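Local coordinates for protein NAD-dependent aldehyde dehydrogenase (Burkholderia multivorans, PDB 5UJU) that probably oxidises aldehydes to the corresponding carboxylic acids, using NAD+ as the hydride acceptor, at residues Phe153-Pro158 against Cys214-Trp219; Ala138-His143 against Ile244-Ile249; Val321-Ile326 against Asn356-Arg361; Gln443-Asp448 against Val463-Ser468; Gln311-Thr316 against Ala551-Val556. One frame throughout, in Å; residues are numbered along the deposited sequence. Where two conformers were deposited one is given.

Contacts 1 and 2 form one packed region: their centres lie about 9 Å apart, Ala138 CB comes within 3.5 Å of Phe153 CA, and Pro246 touches Pro217 and Thr218. Contacts 3 and 4, with centres about 8 Å apart, are neighbouring strand pairs of a single sheet, joined where Ile464 N meets Ile357 O at 2.7 Å. These two regions are separate: contacts 1 and 3 have centres about 28 Å and nearest atoms about 10 Å apart. The sodium ion at Gly348 and Gly458 lies about 7 Å from the Asn322 side chain and about 10 Å from Phe216's. Contact 5, in another sheet, lies about 24 Å from contact 1 between centres and reaches the subunit interface.

Contact 1: residues Phe153-Pro158 against Cys214-Trp219; sequences FQAGGP and CTFPTW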
# COMPACT_ATOMS: atom_id res chain seq x y z
N PHE A 153 17.78 -3.89 26.93
CA PHE A 153 16.55 -4.48 27.46
C PHE A 153 15.31 -3.78 26.90
O PHE A 153 14.43 -4.43 26.33
CB PHE A 153 16.56 -4.42 28.99
CG PHE A 153 15.35 -5.03 29.63
CD1 PHE A 153 15.30 -6.39 29.92
CD2 PHE A 153 14.25 -4.24 29.93
CE1 PHE A 153 14.18 -6.96 30.50
CE2 PHE A 153 13.12 -4.80 30.52
CZ PHE A 153 13.08 -6.17 30.80
N GLN A 154 15.23 -2.46 27.06
CA GLN A 154 14.03 -1.74 26.63
C GLN A 154 13.87 -1.78 25.12
O GLN A 154 12.85 -2.24 24.60
CB GLN A 154 14.09 -0.30 27.12
CG GLN A 154 14.15 -0.17 28.61
CD GLN A 154 13.80 1.23 29.07
OE1 GLN A 154 13.84 2.18 28.28
NE2 GLN A 154 13.44 1.37 30.34
N ALA A 155 14.89 -1.32 24.39
CA ALA A 155 14.78 -1.28 22.94
C ALA A 155 14.77 -2.67 22.32
O ALA A 155 14.11 -2.89 21.30
CB ALA A 155 15.93 -0.44 22.35
N GLY A 156 15.48 -3.63 22.91
CA GLY A 156 15.49 -4.96 22.32
C GLY A 156 14.32 -5.81 22.76
O GLY A 156 13.89 -6.70 22.01
N GLY A 157 13.76 -5.55 23.94
CA GLY A 157 12.69 -6.36 24.48
C GLY A 157 11.36 -5.63 24.44
O GLY A 157 10.76 -5.46 23.38
N PRO A 158 10.88 -5.17 25.60
CA PRO A 158 9.54 -4.56 25.68
C PRO A 158 9.18 -3.54 24.61
O PRO A 158 8.08 -3.61 24.06
CB PRO A 158 9.56 -3.92 27.08
CG PRO A 158 10.42 -4.83 27.87
CD PRO A 158 11.46 -5.39 26.94
N CYS A 214 21.81 -3.89 11.99
CA CYS A 214 22.87 -4.22 12.94
C CYS A 214 22.75 -3.49 14.28
O CYS A 214 23.37 -3.93 15.25
CB CYS A 214 24.26 -3.96 12.34
SG CYS A 214 24.72 -2.23 12.16
N THR A 215 21.96 -2.41 14.36
CA THR A 215 21.84 -1.63 15.59
C THR A 215 20.56 -1.92 16.36
O THR A 215 20.58 -1.97 17.59
CB THR A 215 21.86 -0.13 15.27
OG1 THR A 215 20.97 0.12 14.18
CG2 THR A 215 23.27 0.33 14.91
N PHE A 216 19.42 -2.08 15.68
CA PHE A 216 18.15 -2.36 16.34
C PHE A 216 17.51 -3.58 15.69
O PHE A 216 16.45 -3.49 15.05
CB PHE A 216 17.21 -1.15 16.27
CG PHE A 216 17.65 -0.01 17.17
CD1 PHE A 216 18.61 0.90 16.75
CD2 PHE A 216 17.10 0.14 18.44
CE1 PHE A 216 19.01 1.94 17.57
CE2 PHE A 216 17.50 1.19 19.27
CZ PHE A 216 18.46 2.08 18.84
N PRO A 217 18.11 -4.76 15.90
CA PRO A 217 17.63 -5.96 15.18
C PRO A 217 16.18 -6.30 15.48
O PRO A 217 15.41 -6.60 14.55
CB PRO A 217 18.60 -7.06 15.64
CG PRO A 217 19.12 -6.58 16.98
CD PRO A 217 19.20 -5.07 16.84
N THR A 218 15.77 -6.26 16.75
CA THR A 218 14.38 -6.58 17.06
C THR A 218 13.47 -5.36 16.88
O THR A 218 12.36 -5.49 16.35
CB THR A 218 14.26 -7.14 18.48
OG1 THR A 218 14.80 -6.20 19.42
CG2 THR A 218 15.01 -8.47 18.59
N TRP A 219 13.90 -4.18 17.31
CA TRP A 219 13.02 -3.02 17.24
C TRP A 219 12.66 -2.68 15.80
O TRP A 219 11.50 -2.40 15.49
CB TRP A 219 13.67 -1.81 17.91
CG TRP A 219 12.70 -0.69 18.22
CD1 TRP A 219 12.06 -0.47 19.41
CD2 TRP A 219 12.29 0.37 17.34
NE1 TRP A 219 11.28 0.67 19.32
CE2 TRP A 219 11.40 1.20 18.06
CE3 TRP A 219 12.60 0.71 16.02
CZ2 TRP A 219 10.81 2.33 17.50
CZ3 TRP A 219 12.00 1.84 15.46
CH2 TRP A 219 11.12 2.63 16.21
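Thr218 and Gly156 join the end of one helix to the start of another. Helix 149-156 stops here, and helix 217-230, the crossover of the beta-alpha-beta unit between parallel strands 191-211 and 234-238, begins. Thr218 OG1 donates to Gly156 O at 2.8 Å. The angle at the carbonyl is only 109°, which shows the hydroxyl arriving from beside the C=O group. With chi1 at 57°, OG1 sits between the backbone N and carbonyl carbon of Thr218, while CG2 turns toward helix 245-260. One residue earlier in the helix, Ala155 CB meets the rim of the Phe216 ring near its plane, 3.8 Å from CE2. Ala155 O lies at the edge of the Trp219 indole and comes within 3.6 Å of Trp219 CB. In the next shell, the indole meets His532 edge-to-face, and the side chain of Phe216 touches Gln147. Gly156 O lies at the helix end: Gly157 is the first residue to leave helical torsions and also precedes helix 158-175. The final turn is still closed by Gly157 N, which donates to Phe153 O at 2.7 Å.

Contact 2: residues Ala138-His143 against Ile244-Ile249; sequences AYSVMH and ILPLAI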
# COMPACT_ATOMS: atom_id res chain seq x y z
N ALA A 138 17.83 -9.28 25.91
CA ALA A 138 18.59 -8.06 26.21
C ALA A 138 20.09 -8.31 26.12
O ALA A 138 20.82 -7.53 25.49
CB ALA A 138 18.21 -7.54 27.59
N TYR A 139 20.57 -9.39 26.73
CA TYR A 139 22.00 -9.69 26.67
C TYR A 139 22.46 -9.97 25.24
O TYR A 139 23.56 -9.57 24.85
CB TYR A 139 22.33 -10.88 27.58
CG TYR A 139 22.40 -10.46 29.04
CD1 TYR A 139 23.42 -9.63 29.48
CD2 TYR A 139 21.46 -10.90 29.96
CE1 TYR A 139 23.50 -9.24 30.81
CE2 TYR A 139 21.53 -10.52 31.30
CZ TYR A 139 22.56 -9.68 31.71
OH TYR A 139 22.65 -9.28 33.03
N SER A 140 21.63 -10.63 24.43
CA SER A 140 22.04 -10.89 23.06
C SER A 140 22.12 -9.61 22.24
O SER A 140 22.96 -9.51 21.34
CB SER A 140 21.07 -11.87 22.39
OG SER A 140 19.82 -11.27 22.09
N VAL A 141 21.26 -8.63 22.53
CA VAL A 141 21.33 -7.34 21.85
C VAL A 141 22.56 -6.56 22.32
O VAL A 141 23.29 -5.98 21.50
CB VAL A 141 20.01 -6.57 22.09
CG1 VAL A 141 20.16 -5.07 21.78
CG2 VAL A 141 18.88 -7.21 21.25
N MET A 142 22.81 -6.57 23.63
CA MET A 142 23.97 -5.87 24.18
C MET A 142 25.26 -6.33 23.52
O MET A 142 26.07 -5.52 23.09
CB MET A 142 24.02 -6.09 25.70
CG MET A 142 25.24 -5.49 26.40
SD MET A 142 25.23 -5.76 28.18
CE MET A 142 26.86 -5.14 28.59
N HIS A 143 25.45 -7.65 23.40
CA HIS A 143 26.71 -8.17 22.89
C HIS A 143 26.70 -8.40 21.39
O HIS A 143 27.60 -9.06 20.87
CB HIS A 143 27.10 -9.43 23.65
CG HIS A 143 27.51 -9.14 25.06
ND1 HIS A 143 28.69 -8.50 25.37
CD2 HIS A 143 26.86 -9.33 26.24
CE1 HIS A 143 28.77 -8.35 26.68
NE2 HIS A 143 27.67 -8.84 27.23
N ILE A 244 22.87 -11.42 14.68
CA ILE A 244 22.00 -12.56 14.39
C ILE A 244 21.28 -13.05 15.64
O ILE A 244 20.07 -13.29 15.61
CB ILE A 244 22.82 -13.71 13.76
CG1 ILE A 244 23.47 -13.25 12.45
CG2 ILE A 244 21.92 -14.95 13.54
CD1 ILE A 244 24.63 -14.16 12.02
N LEU A 245 22.01 -13.21 16.74
CA LEU A 245 21.48 -13.88 17.93
C LEU A 245 20.13 -13.35 18.39
O LEU A 245 19.26 -14.18 18.70
CB LEU A 245 22.51 -13.81 19.07
CG LEU A 245 22.13 -14.67 20.28
CD1 LEU A 245 21.94 -16.14 19.85
CD2 LEU A 245 23.13 -14.59 21.44
N PRO A 246 19.89 -12.03 18.47
CA PRO A 246 18.56 -11.58 18.91
C PRO A 246 17.43 -12.09 18.03
O PRO A 246 16.35 -12.40 18.55
CB PRO A 246 18.66 -10.03 18.87
CG PRO A 246 20.11 -9.76 19.03
CD PRO A 246 20.82 -10.89 18.32
N LEU A 247 17.63 -12.16 16.71
CA LEU A 247 16.59 -12.68 15.84
C LEU A 247 16.58 -14.21 15.80
O LEU A 247 15.53 -14.80 15.54
CB LEU A 247 16.73 -12.11 14.44
CG LEU A 247 16.33 -10.63 14.43
CD1 LEU A 247 16.79 -9.97 13.14
CD2 LEU A 247 14.81 -10.46 14.62
N ALA A 248 17.72 -14.86 16.04
CA ALA A 248 17.73 -16.32 16.14
C ALA A 248 16.90 -16.79 17.33
O ALA A 248 16.10 -17.72 17.21
CB ALA A 248 19.16 -16.84 16.25
N ILE A 249 17.08 -16.14 18.48
CA ILE A 249 16.25 -16.41 19.65
C ILE A 249 14.78 -16.18 19.30
O ILE A 249 13.91 -16.99 19.66
CB ILE A 249 16.68 -15.53 20.84
CG1 ILE A 249 18.09 -15.88 21.31
CG2 ILE A 249 15.69 -15.64 21.99
CD1 ILE A 249 18.66 -14.84 22.27
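Ser140 faces Leu245, Pro246 and Ile249 where helix 134-145 packs nearly antiparallel on helix 245-260. The short axes of 138-143 and 245-249 run at 155° to one another and approach to 8.8 Å, with Ser140 and Pro246 as the closest backbone pair. A small side chain on one helix thus meets a compact ring on the other. The Ser140 hydroxyl stands over the Pro246 ring, OG lying 3.4 Å from CG. Its chi1 of 73° puts OG between the Ser140 backbone N and carbonyl carbon, and the polar end is satisfied within its own helix by Ile137 O, so what it offers Pro246 is contact without a hydrogen bond. Leu245 reaches the methylene instead, bringing CD2 to 3.5 Å from Ser140 CB. From one turn further along, Ile249 CD1 touches the same serine, 3.8 Å from both CB and OG. Val141 and Pro246 cross obliquely, and a single methyl does the touching. All five side chains are buried. Around them, Phe58 and Tyr92 also touch Leu245, and Val141 packs on Ala152 of helix 149-156. Where the second helix begins, Glu80 OE2 accepts from the backbone N of both Ile244 and Leu245, and Ile244 O in turn receives Ala248 N. In the valine–proline crossing, Val141 CG2 is anti to its carbonyl carbon and lies 3.6 Å from Pro246 CG.

Contact 3: residues Val321-Ile326 against Asn356-Arg361; sequences VNQIVI and NIYVPR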
# COMPACT_ATOMS: atom_id res chain seq x y z
N VAL A 321 18.86 12.73 7.47
CA VAL A 321 19.59 13.78 8.16
C VAL A 321 18.67 14.34 9.24
O VAL A 321 17.72 15.07 8.93
CB VAL A 321 20.05 14.89 7.20
CG1 VAL A 321 20.75 16.02 7.98
CG2 VAL A 321 20.98 14.30 6.14
N ASN A 322 18.92 13.97 10.49
CA ASN A 322 18.12 14.48 11.60
C ASN A 322 18.68 15.81 12.07
O ASN A 322 19.90 15.98 12.20
CB ASN A 322 18.09 13.47 12.75
CG ASN A 322 17.45 12.15 12.33
OD1 ASN A 322 16.46 12.14 11.59
ND2 ASN A 322 18.02 11.04 12.78
N GLN A 323 17.78 16.75 12.35
CA GLN A 323 18.12 18.17 12.43
C GLN A 323 17.49 18.79 13.67
O GLN A 323 16.41 18.39 14.10
CB GLN A 323 17.64 18.91 11.18
CG GLN A 323 18.42 18.56 9.93
CD GLN A 323 17.75 19.07 8.66
OE1 GLN A 323 16.58 18.77 8.39
NE2 GLN A 323 18.48 19.86 7.89
N ILE A 324 18.20 19.77 14.25
CA ILE A 324 17.68 20.61 15.32
C ILE A 324 17.79 22.06 14.88
O ILE A 324 18.85 22.49 14.42
CB ILE A 324 18.45 20.41 16.65
CG1 ILE A 324 18.40 18.95 17.12
CG2 ILE A 324 17.86 21.29 17.73
CD1 ILE A 324 19.20 18.74 18.41
N VAL A 325 16.70 22.82 15.03
CA VAL A 325 16.68 24.25 14.77
C VAL A 325 16.58 24.96 16.11
O VAL A 325 15.59 24.78 16.83
CB VAL A 325 15.52 24.65 13.84
CG1 VAL A 325 15.42 26.17 13.77
CG2 VAL A 325 15.72 24.07 12.43
N ILE A 326 17.60 25.75 16.45
CA ILE A 326 17.62 26.51 17.69
C ILE A 326 17.36 27.97 17.37
O ILE A 326 18.18 28.64 16.73
CB ILE A 326 18.94 26.34 18.47
CG1 ILE A 326 19.17 24.86 18.82
CG2 ILE A 326 18.86 27.17 19.74
CD1 ILE A 326 20.38 24.60 19.70
N ASN A 356 22.51 17.53 12.75
CA ASN A 356 22.72 18.93 12.39
C ASN A 356 21.98 19.84 13.36
O ASN A 356 20.78 19.65 13.60
CB ASN A 356 22.26 19.19 10.95
CG ASN A 356 23.07 18.41 9.92
OD1 ASN A 356 24.02 17.69 10.25
ND2 ASN A 356 22.70 18.54 8.66
N ILE A 357 22.68 20.82 13.92
CA ILE A 357 22.13 21.74 14.90
C ILE A 357 22.32 23.16 14.35
O ILE A 357 23.44 23.67 14.33
CB ILE A 357 22.79 21.56 16.27
CG1 ILE A 357 22.64 20.10 16.73
CG2 ILE A 357 22.18 22.50 17.30
CD1 ILE A 357 23.41 19.76 17.99
N TYR A 358 21.23 23.78 13.89
CA TYR A 358 21.30 25.09 13.25
C TYR A 358 21.08 26.19 14.28
O TYR A 358 20.10 26.16 15.02
CB TYR A 358 20.26 25.21 12.13
CG TYR A 358 20.38 24.15 11.06
CD1 TYR A 358 21.42 24.17 10.13
CD2 TYR A 358 19.45 23.12 10.99
CE1 TYR A 358 21.52 23.18 9.16
CE2 TYR A 358 19.55 22.14 10.01
CZ TYR A 358 20.58 22.17 9.11
OH TYR A 358 20.65 21.17 8.16
N VAL A 359 22.00 27.15 14.32
CA VAL A 359 21.96 28.28 15.25
C VAL A 359 22.25 29.56 14.47
O VAL A 359 23.18 29.57 13.65
CB VAL A 359 22.96 28.07 16.40
CG1 VAL A 359 22.84 29.19 17.46
CG2 VAL A 359 22.81 26.67 17.05
N PRO A 360 21.49 30.64 14.66
CA PRO A 360 21.82 31.88 13.94
C PRO A 360 23.20 32.36 14.32
O PRO A 360 23.59 32.32 15.49
CB PRO A 360 20.73 32.86 14.39
CG PRO A 360 19.59 31.94 14.89
CD PRO A 360 20.30 30.80 15.51
N ARG A 361 23.97 32.78 13.31
CA ARG A 361 25.32 33.27 13.57
C ARG A 361 25.32 34.44 14.55
O ARG A 361 26.34 34.69 15.21
CB ARG A 361 26.01 33.68 12.27
CG ARG A 361 25.44 34.94 11.64
CD ARG A 361 26.07 35.22 10.28
NE ARG A 361 25.79 34.14 9.34
CZ ARG A 361 26.66 33.17 9.03
NH1 ARG A 361 27.86 33.16 9.59
NH2 ARG A 361 26.31 32.22 8.17
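Asn356 O takes the N-H of Ile324 at 2.7 Å and, in addition, a longer CA-H...O contact from Gln323 CA. Ile324 O is met in the same double fashion, by Tyr358 N at 2.8 Å and by Ile357 CA. Asn356 N to Asn322 O and Ile326 N to Tyr358 O continue the ladder; all four N-H...O angles lie between 159° and 171°. The bonding pattern and a 16° angle between strand directions identify 323-326 and 356-360 as adjacent parallel strands, central in a mixed sheet with helices on both faces. Ile324 and Ile357 lie side by side on one face, pointing the same way. Farther along it, Ile326 CD1 comes to 3.7 Å from Ile357 CG2, and Ile326 and Val359 meet helix 373-388. The other face carries Gln323, Val325, Asn356 and Tyr358, with helix 469-483 touching Gln323 and Tyr358. There the edge of the tyrosine ring meets the Gln323 chain, while Val325 CG2 lies 4.1 Å from Tyr358 CD2. Val321 CG1 closes on Asn356 ND2 at 3.3 Å; that amide N also donates to Phe452 O.

Contact 4: residues Gln443-Asp448 against Val463-Ser468; sequences QLDVAD and VIATDS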
# COMPACT_ATOMS: atom_id res chain seq x y z
N GLN A 443 32.03 22.51 14.63
CA GLN A 443 31.40 23.75 14.22
C GLN A 443 31.51 23.88 12.71
O GLN A 443 32.59 23.70 12.15
CB GLN A 443 32.05 24.96 14.90
CG GLN A 443 31.46 26.29 14.45
CD GLN A 443 32.07 27.50 15.17
OE1 GLN A 443 32.53 27.41 16.30
NE2 GLN A 443 32.06 28.63 14.49
N LEU A 444 30.38 24.18 12.06
CA LEU A 444 30.36 24.48 10.64
C LEU A 444 29.60 25.78 10.39
O LEU A 444 28.98 26.36 11.29
CB LEU A 444 29.71 23.35 9.83
CG LEU A 444 30.55 22.08 9.77
CD1 LEU A 444 29.78 21.00 9.01
CD2 LEU A 444 31.88 22.40 9.10
N ASP A 445 29.68 26.24 9.15
CA ASP A 445 28.87 27.34 8.64
C ASP A 445 27.89 26.78 7.63
O ASP A 445 28.09 25.69 7.08
CB ASP A 445 29.75 28.42 7.98
CG ASP A 445 28.94 29.61 7.51
OD1 ASP A 445 28.59 30.47 8.35
OD2 ASP A 445 28.65 29.69 6.29
N VAL A 446 26.80 27.52 7.39
CA VAL A 446 25.78 27.09 6.44
C VAL A 446 26.37 26.86 5.05
O VAL A 446 25.82 26.07 4.27
CB VAL A 446 24.62 28.12 6.42
CG1 VAL A 446 25.08 29.45 5.87
CG2 VAL A 446 23.44 27.57 5.65
N ALA A 447 27.49 27.52 4.72
CA ALA A 447 28.17 27.29 3.45
C ALA A 447 28.75 25.89 3.33
O ALA A 447 29.06 25.45 2.21
CB ALA A 447 29.28 28.33 3.27
N ASP A 448 28.90 25.16 4.44
CA ASP A 448 29.46 23.81 4.42
C ASP A 448 28.40 22.74 4.14
O ASP A 448 28.49 21.63 4.68
CB ASP A 448 30.19 23.54 5.74
CG ASP A 448 31.25 24.61 6.02
OD1 ASP A 448 32.00 24.93 5.07
OD2 ASP A 448 31.33 25.14 7.15
N VAL A 463 27.32 21.81 14.90
CA VAL A 463 26.66 23.07 15.24
C VAL A 463 26.95 24.03 14.09
O VAL A 463 28.11 24.34 13.80
CB VAL A 463 27.16 23.62 16.58
CG1 VAL A 463 26.40 24.89 16.97
CG2 VAL A 463 27.03 22.55 17.67
N ILE A 464 25.89 24.46 13.39
CA ILE A 464 25.99 25.07 12.07
C ILE A 464 25.45 26.48 12.15
O ILE A 464 24.28 26.68 12.52
CB ILE A 464 25.23 24.25 11.01
CG1 ILE A 464 25.80 22.84 10.92
CG2 ILE A 464 25.26 24.96 9.64
CD1 ILE A 464 24.84 21.84 10.28
N ALA A 465 26.28 27.46 11.80
CA ALA A 465 25.87 28.86 11.85
C ALA A 465 25.10 29.22 10.59
O ALA A 465 25.62 29.09 9.47
CB ALA A 465 27.09 29.77 12.01
N THR A 466 23.87 29.69 10.77
CA THR A 466 22.99 30.13 9.69
C THR A 466 22.82 31.65 9.73
O THR A 466 23.17 32.30 10.71
CB THR A 466 21.63 29.45 9.79
OG1 THR A 466 20.95 29.93 10.97
CG2 THR A 466 21.77 27.90 9.89
N ASP A 467 22.29 32.21 8.64
CA ASP A 467 22.03 33.64 8.59
C ASP A 467 20.90 34.05 9.53
O ASP A 467 20.89 35.17 10.04
CB ASP A 467 21.70 34.08 7.17
CG ASP A 467 22.87 33.93 6.24
OD1 ASP A 467 24.00 33.86 6.74
OD2 ASP A 467 22.65 33.86 5.01
N SER A 468 19.95 33.15 9.77
CA SER A 468 18.75 33.46 10.55
C SER A 468 17.98 32.17 10.78
O SER A 468 18.22 31.15 10.13
CB SER A 468 17.86 34.48 9.84
OG SER A 468 17.32 33.94 8.65
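Leu444 and Ile464 occupy the tight part of this parallel strand pair, in which 440-445 and 460-466 flank the short helix 449-452 in a beta-alpha-beta unit. Their side chains share one face, Leu444 CB lying 4.1 Å from Ile464 CG1. The backbones are drawn together by Leu444 N to Val463 O at 2.9 Å and Ala465 N to Leu444 O at 3.0 Å. Leu444 O also receives a CA-H...O contact from Ile464 CA. On the opposite face Val463 and Ala465 are buried beneath Phe373 of helix 373-388.

Toward the C-terminal ends the pairing slackens and exposure rises. The strand directions differ by 28°, the CA atoms spread from 4.6 Å at Leu444 and Ile464 to 5.3 Å at Val446 and Thr466, and the last rung, Val446 N to Ala465 O, is bent to 137° at the hydrogen. Val446 CB still covers Ala465 O from 3.4 Å, but Ala447 and Asp467 are exposed. Here segment 443-448 turns back on itself: Asp445 OD2 accepts from Ala447 N in an Asx turn, and Asp448 N bonds to Asp445 O. Asp445 OD1 and Asp467 OD1 are 5.9 Å apart; Arg361 may offset these like charges, though its side chain is modelled in two conformers and the bridges are therefore doubtful. Asp448 OD2, approached on its anti side, accepts from Asp445 N at 2.8 Å.

Contact 5: residues Gln311-Thr316 against Ala551-Val556; sequences QAQVYT and ANRFRV
Tyr315 CG is anti to its carbonyl carbon (chi1 -51°), and Arg553, extended from CG to NE, reaches back to place its guanidinium flat on the tyrosine ring. The planes differ by 18°, and Arg553 CZ is 3.9 Å from the ring centroid, a stacked cation-pi pair. NH2 sits over the ring centre, 3.3 Å above the plane, whereas the ring's CE2 lies toward the rim of the guanidinium. At the far end of the ring, Tyr315 OH is gripped by three partners: it donates to Gln313 OE1 at 2.9 Å in the carbonyl plane, on a lone pair, and accepts from two waters. One water takes Asn552 N and the other Asn552 ND2, so both bridge the segments. Gln313, extended beyond CG, stacks its amide on that of Asn552. Its NE2 donates to Asn552 O at 2.8 Å, but at an N-H...O angle of 130° and from above the carbonyl plane, a strongly bent bond. Gln313 OE1 also lies 2.9 Å from Asn552 O, two acceptors that do not bond. The tyrosine bond helps fix the rotation of the Gln313 amide. Arg553 has further partners: Phe549 O accepts from NE, and Asp228 and Asp294 both form salt bridges with NH1, which probably stabilises its charge. Nearby, Arg555 pairs with Asp546 of the second subunit, placing this region at the dimer interface. Strands 313-317 and 554-562 belong to the same sheet without pairing to each other: the first lies beside 290-296, the second beside 191-211, and helix 158-175 packs on Phe554.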
# COMPACT_ATOMS: atom_id res chain seq x y z
N GLN A 311 8.62 -7.83 -8.00
CA GLN A 311 7.61 -8.83 -7.69
C GLN A 311 7.13 -8.76 -6.24
O GLN A 311 6.18 -9.46 -5.88
CB GLN A 311 8.16 -10.24 -7.99
CG GLN A 311 8.89 -10.89 -6.83
CD GLN A 311 10.23 -10.25 -6.49
OE1 GLN A 311 10.77 -9.43 -7.24
NE2 GLN A 311 10.74 -10.59 -5.32
N ALA A 312 7.74 -7.92 -5.41
CA ALA A 312 7.42 -7.87 -4.00
C ALA A 312 6.91 -6.48 -3.63
O ALA A 312 7.18 -5.50 -4.32
CB ALA A 312 8.63 -8.22 -3.14
N GLN A 313 6.17 -6.43 -2.52
CA GLN A 313 5.91 -5.18 -1.81
C GLN A 313 7.08 -4.92 -0.88
O GLN A 313 7.40 -5.76 -0.03
CB GLN A 313 4.65 -5.29 -0.98
CG GLN A 313 3.42 -5.50 -1.75
CD GLN A 313 2.39 -6.13 -0.87
OE1 GLN A 313 2.34 -5.86 0.34
NE2 GLN A 313 1.61 -7.02 -1.43
N VAL A 314 7.74 -3.78 -1.05
CA VAL A 314 8.99 -3.47 -0.36
C VAL A 314 8.75 -2.33 0.62
O VAL A 314 8.26 -1.25 0.24
CB VAL A 314 10.10 -3.12 -1.36
CG1 VAL A 314 11.41 -2.87 -0.63
CG2 VAL A 314 10.26 -4.24 -2.36
N TYR A 315 9.09 -2.56 1.89
CA TYR A 315 9.01 -1.57 2.95
C TYR A 315 10.42 -1.30 3.45
O TYR A 315 11.13 -2.23 3.83
CB TYR A 315 8.13 -2.07 4.10
CG TYR A 315 6.79 -2.57 3.61
CD1 TYR A 315 5.70 -1.71 3.52
CD2 TYR A 315 6.61 -3.90 3.24
CE1 TYR A 315 4.47 -2.14 3.08
CE2 TYR A 315 5.38 -4.36 2.79
CZ TYR A 315 4.32 -3.47 2.71
OH TYR A 315 3.08 -3.89 2.28
N THR A 316 10.83 -0.03 3.45
CA THR A 316 12.22 0.29 3.71
C THR A 316 12.33 1.35 4.80
O THR A 316 11.48 2.24 4.90
CB THR A 316 12.95 0.81 2.45
OG1 THR A 316 12.27 1.96 1.93
CG2 THR A 316 13.04 -0.28 1.37
N ALA A 551 -2.10 -3.15 5.04
CA ALA A 551 -3.30 -3.46 4.26
C ALA A 551 -3.01 -4.19 2.96
O ALA A 551 -3.93 -4.79 2.39
CB ALA A 551 -4.07 -2.17 3.94
N ASN A 552 -1.78 -4.14 2.47
CA ASN A 552 -1.43 -4.81 1.23
C ASN A 552 -0.81 -6.19 1.46
O ASN A 552 -0.43 -6.84 0.48
CB ASN A 552 -0.46 -3.96 0.42
CG ASN A 552 -0.75 -4.00 -1.06
OD1 ASN A 552 -1.76 -4.55 -1.50
ND2 ASN A 552 0.14 -3.41 -1.85
N ARG A 553 -0.63 -6.63 2.71
CA ARG A 553 0.06 -7.90 2.95
C ARG A 553 -0.86 -9.11 2.86
O ARG A 553 -0.37 -10.25 2.93
CB ARG A 553 0.74 -7.87 4.33
CG ARG A 553 1.71 -6.67 4.51
CD ARG A 553 2.46 -6.76 5.85
NE ARG A 553 3.28 -5.56 6.08
CZ ARG A 553 4.61 -5.53 6.03
NH1 ARG A 553 5.32 -6.62 5.76
NH2 ARG A 553 5.23 -4.37 6.24
N PHE A 554 -2.16 -8.89 2.71
CA PHE A 554 -3.13 -9.95 2.43
C PHE A 554 -3.99 -9.46 1.28
O PHE A 554 -4.02 -8.26 0.97
CB PHE A 554 -4.02 -10.26 3.65
CG PHE A 554 -4.89 -9.11 4.05
CD1 PHE A 554 -6.20 -9.00 3.57
CD2 PHE A 554 -4.39 -8.09 4.85
CE1 PHE A 554 -6.99 -7.91 3.91
CE2 PHE A 554 -5.18 -6.99 5.18
CZ PHE A 554 -6.48 -6.91 4.71
N ARG A 555 -4.67 -10.40 0.63
CA ARG A 555 -5.66 -10.08 -0.38
C ARG A 555 -6.95 -10.81 -0.03
O ARG A 555 -6.99 -11.63 0.89
CB ARG A 555 -5.17 -10.44 -1.80
CG ARG A 555 -3.84 -9.79 -2.23
CD ARG A 555 -3.99 -8.32 -2.67
NE ARG A 555 -4.25 -7.44 -1.53
CZ ARG A 555 -4.98 -6.33 -1.59
NH1 ARG A 555 -5.53 -5.96 -2.73
NH2 ARG A 555 -5.18 -5.61 -0.48
N VAL A 556 -8.03 -10.47 -0.73
CA VAL A 556 -9.35 -11.08 -0.53
C VAL A 556 -9.78 -11.72 -1.84
O VAL A 556 -9.89 -11.03 -2.87
CB VAL A 556 -10.39 -10.06 -0.05
CG1 VAL A 556 -11.71 -10.73 0.27
CG2 VAL A 556 -9.87 -9.31 1.18
O HOH W 1 0.81 -3.22 3.59
O HOH W 2 2.58 -2.20 -0.07